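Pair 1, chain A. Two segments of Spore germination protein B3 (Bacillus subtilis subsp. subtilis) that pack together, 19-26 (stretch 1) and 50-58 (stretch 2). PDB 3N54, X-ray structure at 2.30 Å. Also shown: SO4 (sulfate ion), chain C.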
# COMPACT_ATOMS: atom_id res chain seq x y z
N HIS A 19 -22.64 -16.48 25.68
CA HIS A 19 -22.15 -17.64 24.94
C HIS A 19 -21.05 -17.33 23.90
O HIS A 19 -21.29 -17.14 22.71
CB HIS A 19 -23.34 -18.38 24.29
CG HIS A 19 -24.19 -19.13 25.27
ND1 HIS A 19 -24.91 -20.25 24.92
CD2 HIS A 19 -24.40 -18.95 26.59
CE1 HIS A 19 -25.56 -20.71 25.97
NE2 HIS A 19 -25.26 -19.94 27.01
N GLN A 20 -19.85 -17.26 24.41
CA GLN A 20 -18.68 -17.19 23.58
C GLN A 20 -17.53 -17.60 24.47
O GLN A 20 -17.63 -17.55 25.69
CB GLN A 20 -18.49 -15.80 22.97
CG GLN A 20 -18.38 -14.65 23.95
CD GLN A 20 -18.70 -13.29 23.31
OE1 GLN A 20 -18.60 -12.25 23.96
NE2 GLN A 20 -19.11 -13.31 22.04
N TYR A 21 -16.46 -18.05 23.85
CA TYR A 21 -15.28 -18.39 24.60
C TYR A 21 -14.47 -17.13 24.84
O TYR A 21 -14.39 -16.26 23.97
CB TYR A 21 -14.49 -19.46 23.85
CG TYR A 21 -15.26 -20.74 23.79
CD1 TYR A 21 -15.99 -21.09 22.67
CD2 TYR A 21 -15.30 -21.58 24.89
CE1 TYR A 21 -16.73 -22.27 22.64
CE2 TYR A 21 -16.02 -22.75 24.88
CZ TYR A 21 -16.73 -23.09 23.74
OH TYR A 21 -17.46 -24.25 23.74
N LYS A 22 -13.92 -17.02 26.04
CA LYS A 22 -13.05 -15.93 26.40
C LYS A 22 -11.81 -16.50 27.04
O LYS A 22 -11.87 -17.10 28.11
CB LYS A 22 -13.74 -14.93 27.35
CG LYS A 22 -12.92 -13.66 27.56
CD LYS A 22 -13.67 -12.56 28.31
CE LYS A 22 -13.70 -12.82 29.81
NZ LYS A 22 -14.06 -11.58 30.59
N LEU A 23 -10.68 -16.37 26.35
CA LEU A 23 -9.39 -16.77 26.88
C LEU A 23 -8.68 -15.52 27.36
O LEU A 23 -8.48 -14.60 26.58
CB LEU A 23 -8.54 -17.45 25.81
CG LEU A 23 -8.87 -18.90 25.47
CD1 LEU A 23 -10.21 -19.02 24.74
CD2 LEU A 23 -7.75 -19.51 24.63
N THR A 24 -8.35 -15.48 28.65
CA THR A 24 -7.60 -14.35 29.20
C THR A 24 -6.24 -14.85 29.65
O THR A 24 -6.12 -15.58 30.62
CB THR A 24 -8.32 -13.69 30.39
OG1 THR A 24 -9.68 -13.41 30.04
CG2 THR A 24 -7.63 -12.38 30.79
N TYR A 25 -5.20 -14.47 28.90
CA TYR A 25 -3.84 -14.82 29.27
C TYR A 25 -3.41 -13.96 30.46
O TYR A 25 -3.99 -12.90 30.71
CB TYR A 25 -2.89 -14.66 28.08
CG TYR A 25 -3.08 -15.76 27.06
CD1 TYR A 25 -4.14 -15.73 26.16
CD2 TYR A 25 -2.21 -16.84 27.02
CE1 TYR A 25 -4.32 -16.75 25.24
CE2 TYR A 25 -2.37 -17.86 26.10
CZ TYR A 25 -3.43 -17.81 25.21
OH TYR A 25 -3.58 -18.83 24.30
N GLN A 26 -2.42 -14.45 31.20
CA GLN A 26 -2.01 -13.82 32.45
C GLN A 26 -0.49 -13.76 32.57
O GLN A 26 0.21 -14.72 32.25
CB GLN A 26 -2.53 -14.64 33.63
CG GLN A 26 -4.04 -14.98 33.59
CD GLN A 26 -4.93 -13.76 33.77
OE1 GLN A 26 -6.11 -13.78 33.41
NE2 GLN A 26 -4.37 -12.71 34.33
N GLY A 50 -2.82 -10.50 30.39
CA GLY A 50 -2.23 -10.51 29.06
C GLY A 50 -3.33 -10.32 28.04
O GLY A 50 -4.36 -9.71 28.33
N LYS A 51 -3.14 -10.86 26.85
CA LYS A 51 -4.14 -10.72 25.81
C LYS A 51 -5.42 -11.50 26.12
O LYS A 51 -5.42 -12.48 26.87
CB LYS A 51 -3.59 -11.16 24.45
CG LYS A 51 -3.33 -12.64 24.30
CD LYS A 51 -2.69 -12.94 22.95
CE LYS A 51 -2.17 -14.36 22.89
NZ LYS A 51 -1.34 -14.58 21.67
N THR A 52 -6.50 -11.02 25.52
CA THR A 52 -7.80 -11.62 25.63
C THR A 52 -8.23 -12.06 24.24
O THR A 52 -8.09 -11.31 23.28
CB THR A 52 -8.82 -10.62 26.20
OG1 THR A 52 -8.44 -10.28 27.54
CG2 THR A 52 -10.22 -11.21 26.21
N ILE A 53 -8.72 -13.30 24.14
CA ILE A 53 -9.24 -13.83 22.89
C ILE A 53 -10.73 -14.11 23.06
O ILE A 53 -11.13 -14.86 23.95
CB ILE A 53 -8.53 -15.12 22.48
CG1 ILE A 53 -7.01 -14.90 22.42
CG2 ILE A 53 -9.03 -15.59 21.13
CD1 ILE A 53 -6.26 -16.14 21.89
N LEU A 54 -11.55 -13.49 22.20
CA LEU A 54 -12.99 -13.68 22.21
C LEU A 54 -13.40 -14.43 20.95
O LEU A 54 -13.00 -14.06 19.84
CB LEU A 54 -13.73 -12.35 22.27
CG LEU A 54 -13.73 -11.59 23.61
CD1 LEU A 54 -14.34 -10.21 23.44
CD2 LEU A 54 -14.46 -12.37 24.70
N GLU A 55 -14.18 -15.49 21.12
CA GLU A 55 -14.64 -16.27 19.99
C GLU A 55 -15.90 -17.07 20.27
O GLU A 55 -16.04 -17.67 21.33
CB GLU A 55 -13.55 -17.24 19.55
CG GLU A 55 -13.88 -17.91 18.24
CD GLU A 55 -12.74 -18.74 17.69
OE1 GLU A 55 -11.87 -19.16 18.48
OE2 GLU A 55 -12.74 -18.98 16.47
N ALA A 56 -16.81 -17.09 19.30
CA ALA A 56 -17.97 -17.96 19.33
C ALA A 56 -17.56 -19.25 18.66
O ALA A 56 -17.01 -19.22 17.56
CB ALA A 56 -19.13 -17.33 18.60
N VAL A 57 -17.77 -20.40 19.31
CA VAL A 57 -17.44 -21.71 18.70
C VAL A 57 -18.56 -22.73 18.98
O VAL A 57 -19.03 -22.84 20.11
CB VAL A 57 -16.04 -22.24 19.19
CG1 VAL A 57 -15.74 -23.61 18.62
CG2 VAL A 57 -14.92 -21.27 18.80
N SER A 58 -18.99 -23.48 17.96
CA SER A 58 -20.11 -24.43 18.10
C SER A 58 -19.66 -25.71 18.81
O SER A 58 -18.47 -26.03 18.84
CB SER A 58 -20.74 -24.80 16.75
OG SER A 58 -19.90 -25.66 15.98
S SO4 C . -20.20 -20.23 21.87
O1 SO4 C . -18.81 -20.46 21.53
O2 SO4 C . -20.30 -19.93 23.29
O3 SO4 C . -20.67 -19.12 21.04
O4 SO4 C . -21.01 -21.42 21.59

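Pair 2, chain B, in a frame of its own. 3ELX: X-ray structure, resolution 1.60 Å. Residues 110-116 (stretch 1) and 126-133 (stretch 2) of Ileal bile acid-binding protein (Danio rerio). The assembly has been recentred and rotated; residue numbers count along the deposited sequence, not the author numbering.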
# COMPACT_ATOMS: atom_id res chain seq x y z
N GLY B 110 9.15 13.73 4.26
CA GLY B 110 8.15 13.75 5.32
C GLY B 110 6.81 13.13 4.93
O GLY B 110 5.88 13.14 5.74
N LYS B 111 6.72 12.62 3.71
CA LYS B 111 5.48 12.03 3.19
C LYS B 111 5.62 10.53 3.02
O LYS B 111 6.72 10.04 2.77
CB LYS B 111 5.10 12.63 1.84
CG LYS B 111 5.25 14.13 1.72
CD LYS B 111 4.02 14.84 2.18
CE LYS B 111 4.19 16.32 1.91
NZ LYS B 111 2.92 16.93 1.50
N LEU B 112 4.51 9.81 3.14
CA LEU B 112 4.48 8.37 2.87
C LEU B 112 4.25 8.17 1.38
O LEU B 112 3.21 8.55 0.86
CB LEU B 112 3.36 7.71 3.68
CG LEU B 112 3.11 6.21 3.47
CD1 LEU B 112 4.28 5.41 3.95
CD2 LEU B 112 1.82 5.77 4.17
N VAL B 113 5.24 7.58 0.70
CA VAL B 113 5.14 7.38 -0.74
C VAL B 113 5.07 5.90 -1.06
O VAL B 113 6.00 5.15 -0.76
CB VAL B 113 6.33 8.00 -1.49
CG1 VAL B 113 6.14 7.84 -2.99
CG2 VAL B 113 6.48 9.49 -1.13
N GLU B 114 3.95 5.49 -1.66
CA GLU B 114 3.66 4.08 -1.91
C GLU B 114 3.53 3.85 -3.41
O GLU B 114 2.70 4.47 -4.06
CB GLU B 114 2.37 3.69 -1.21
CG GLU B 114 2.45 3.80 0.30
CD GLU B 114 1.14 3.46 0.97
OE1 GLU B 114 0.88 2.26 1.18
OE2 GLU B 114 0.38 4.40 1.27
N THR B 115 4.38 2.97 -3.94
CA THR B 115 4.39 2.71 -5.38
C THR B 115 4.00 1.26 -5.65
O THR B 115 4.66 0.33 -5.16
CB THR B 115 5.79 2.99 -5.96
OG1 THR B 115 6.20 4.33 -5.67
CG2 THR B 115 5.82 2.75 -7.48
N SER B 116 2.93 1.07 -6.43
CA SER B 116 2.48 -0.27 -6.82
C SER B 116 2.79 -0.46 -8.30
O SER B 116 2.40 0.35 -9.14
CB SER B 116 0.98 -0.43 -6.57
OG SER B 116 0.60 -0.02 -5.26
N VAL B 126 1.78 1.67 -13.17
CA VAL B 126 2.34 2.08 -11.89
C VAL B 126 1.40 3.06 -11.19
O VAL B 126 1.02 4.10 -11.76
CB VAL B 126 3.72 2.73 -12.05
CG1 VAL B 126 4.29 3.12 -10.69
CG2 VAL B 126 4.69 1.80 -12.77
N LEU B 127 1.02 2.71 -9.97
CA LEU B 127 0.27 3.60 -9.10
C LEU B 127 1.22 4.19 -8.06
O LEU B 127 1.91 3.45 -7.35
CB LEU B 127 -0.86 2.84 -8.40
CG LEU B 127 -1.55 3.50 -7.20
CD1 LEU B 127 -2.27 4.79 -7.59
CD2 LEU B 127 -2.52 2.51 -6.56
N VAL B 128 1.27 5.52 -7.99
CA VAL B 128 2.04 6.20 -6.96
C VAL B 128 1.10 6.99 -6.07
O VAL B 128 0.41 7.90 -6.54
CB VAL B 128 3.10 7.16 -7.54
CG1 VAL B 128 3.93 7.78 -6.41
CG2 VAL B 128 4.01 6.46 -8.56
N ARG B 129 1.06 6.64 -4.79
CA ARG B 129 0.24 7.35 -3.81
C ARG B 129 1.13 8.07 -2.82
O ARG B 129 2.07 7.48 -2.30
CB ARG B 129 -0.66 6.37 -3.05
CG ARG B 129 -1.74 5.70 -3.90
CD ARG B 129 -2.74 4.89 -3.04
NE ARG B 129 -2.99 5.54 -1.75
CZ ARG B 129 -2.47 5.14 -0.60
NH1 ARG B 129 -1.68 4.07 -0.53
NH2 ARG B 129 -2.74 5.81 0.51
N THR B 130 0.85 9.34 -2.56
CA THR B 130 1.62 10.12 -1.61
C THR B 130 0.66 10.59 -0.53
O THR B 130 -0.35 11.20 -0.84
CB THR B 130 2.27 11.34 -2.29
OG1 THR B 130 3.15 10.89 -3.33
CG2 THR B 130 3.06 12.16 -1.27
N SER B 131 0.98 10.27 0.73
CA SER B 131 0.12 10.61 1.87
C SER B 131 0.84 11.53 2.83
O SER B 131 2.05 11.40 3.03
CB SER B 131 -0.29 9.32 2.61
OG SER B 131 -0.99 8.41 1.78
N LYS B 132 0.08 12.45 3.42
CA LYS B 132 0.59 13.35 4.45
C LYS B 132 0.14 12.89 5.82
O LYS B 132 -0.89 12.22 5.97
CB LYS B 132 0.11 14.79 4.19
CG LYS B 132 -1.40 14.98 4.25
CD LYS B 132 -1.80 16.44 4.05
CE LYS B 132 -3.31 16.59 4.21
NZ LYS B 132 -3.80 17.95 3.85
N LYS B 133 0.91 13.24 6.84
CA LYS B 133 0.53 12.94 8.21
C LYS B 133 -0.68 13.78 8.59
O LYS B 133 -0.70 14.99 8.36
CB LYS B 133 1.70 13.26 9.13
CG LYS B 133 1.53 12.79 10.55
CD LYS B 133 2.82 12.99 11.34
CE LYS B 133 3.98 12.23 10.72
NZ LYS B 133 3.96 10.80 11.09
O HOH W 1 3.39 14.52 6.08
O HOH W 2 0.74 6.93 0.50

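Both pairs are two neighbouring antiparallel strands of a sheet. Their N-to-C directions make angles of 172° in pair 1 and 161° in pair 2, the axes approach to 4.6 Å in each, and 14 central residues superpose with an RMSD of 0.6 Å. The backbone ladder is the same over the first two hydrogen-bonded rungs; at the far end it differs, because Tyr A25 O accepts from Gly A50 N (2.7 Å), whereas Ser B116 O accepts from Leu B127 N (2.9 Å). Leu A23 and Ile A53 exchange two hydrogen bonds (Leu A23 N to Ile A53 O 2.9 Å, Ile A53 N to Leu A23 O 2.8 Å), and at the matching positions Glu B114 and Arg B129 do likewise (Glu B114 N to Arg B129 O and Arg B129 N to Glu B114 O, both 2.8 Å). Because these bonds involve only main-chain atoms, they leave the side chains free to differ.

The central rung shows this best. In pair 1, Leu A23 and Ile A53 meet through carbon, CB to CB at 4.1 Å, a fit that needs no polar partner. Pair 2 places opposite charges there: both side chains bring their ends nearer the other strand, and Glu B114 OE2 lies 2.8 Å from Arg B129 NH1 in a salt bridge whose hydrogen bond is weak, at 129°. Both residues are buried, so pairing the charges offsets the cost of removing them from solvent. The O of a water lies 2.7 Å from Glu B114 OE2, 3.0 Å from Leu B112 O and 2.6 Å from Ser B131 OG, close to all three polar atoms.

On the same face, Tyr A21 matches Leu B112. The tyrosine is long enough to reach past its rung partner, Glu A55, and its CE1 lies 3.5 Å from Val A57 CB. Leu B112 stays compact, its CB 4.1 Å from the CB of Ser B131, the small residue that matches Glu A55.

At the other end, Tyr A25 matches Ser B116, and Lys A51 matches Leu B127. The broad tyrosine ring gives the lysine's aliphatic chain a surface: Lys A51 CE sits over one face, 4.2 Å from the Tyr A25 ring centroid, while Ile A53 CD1 lies at the ring's edge, 3.9 Å from Tyr A25 CE1. Ser B116 offers no such surface, and its CB is 4.2 Å from Leu B127 CB.

On the other face, one rung is nearly alike in the two pairs. Thr A24 and Thr B115 coincide, and their partners, Thr A52 and Val B128, are both beta-branched, a shape well suited to strands. Next along, Lys A22 CG packs 3.5 Å from Leu A54 CD2 and 3.9 Å from Thr A52 CG2, using its methylenes while its end leads away; the matching Val B113 makes both contacts with its short branches, CG2 4.2 Å from Thr B130 OG1 and CG1 4.1 Å from Val B128 CG1.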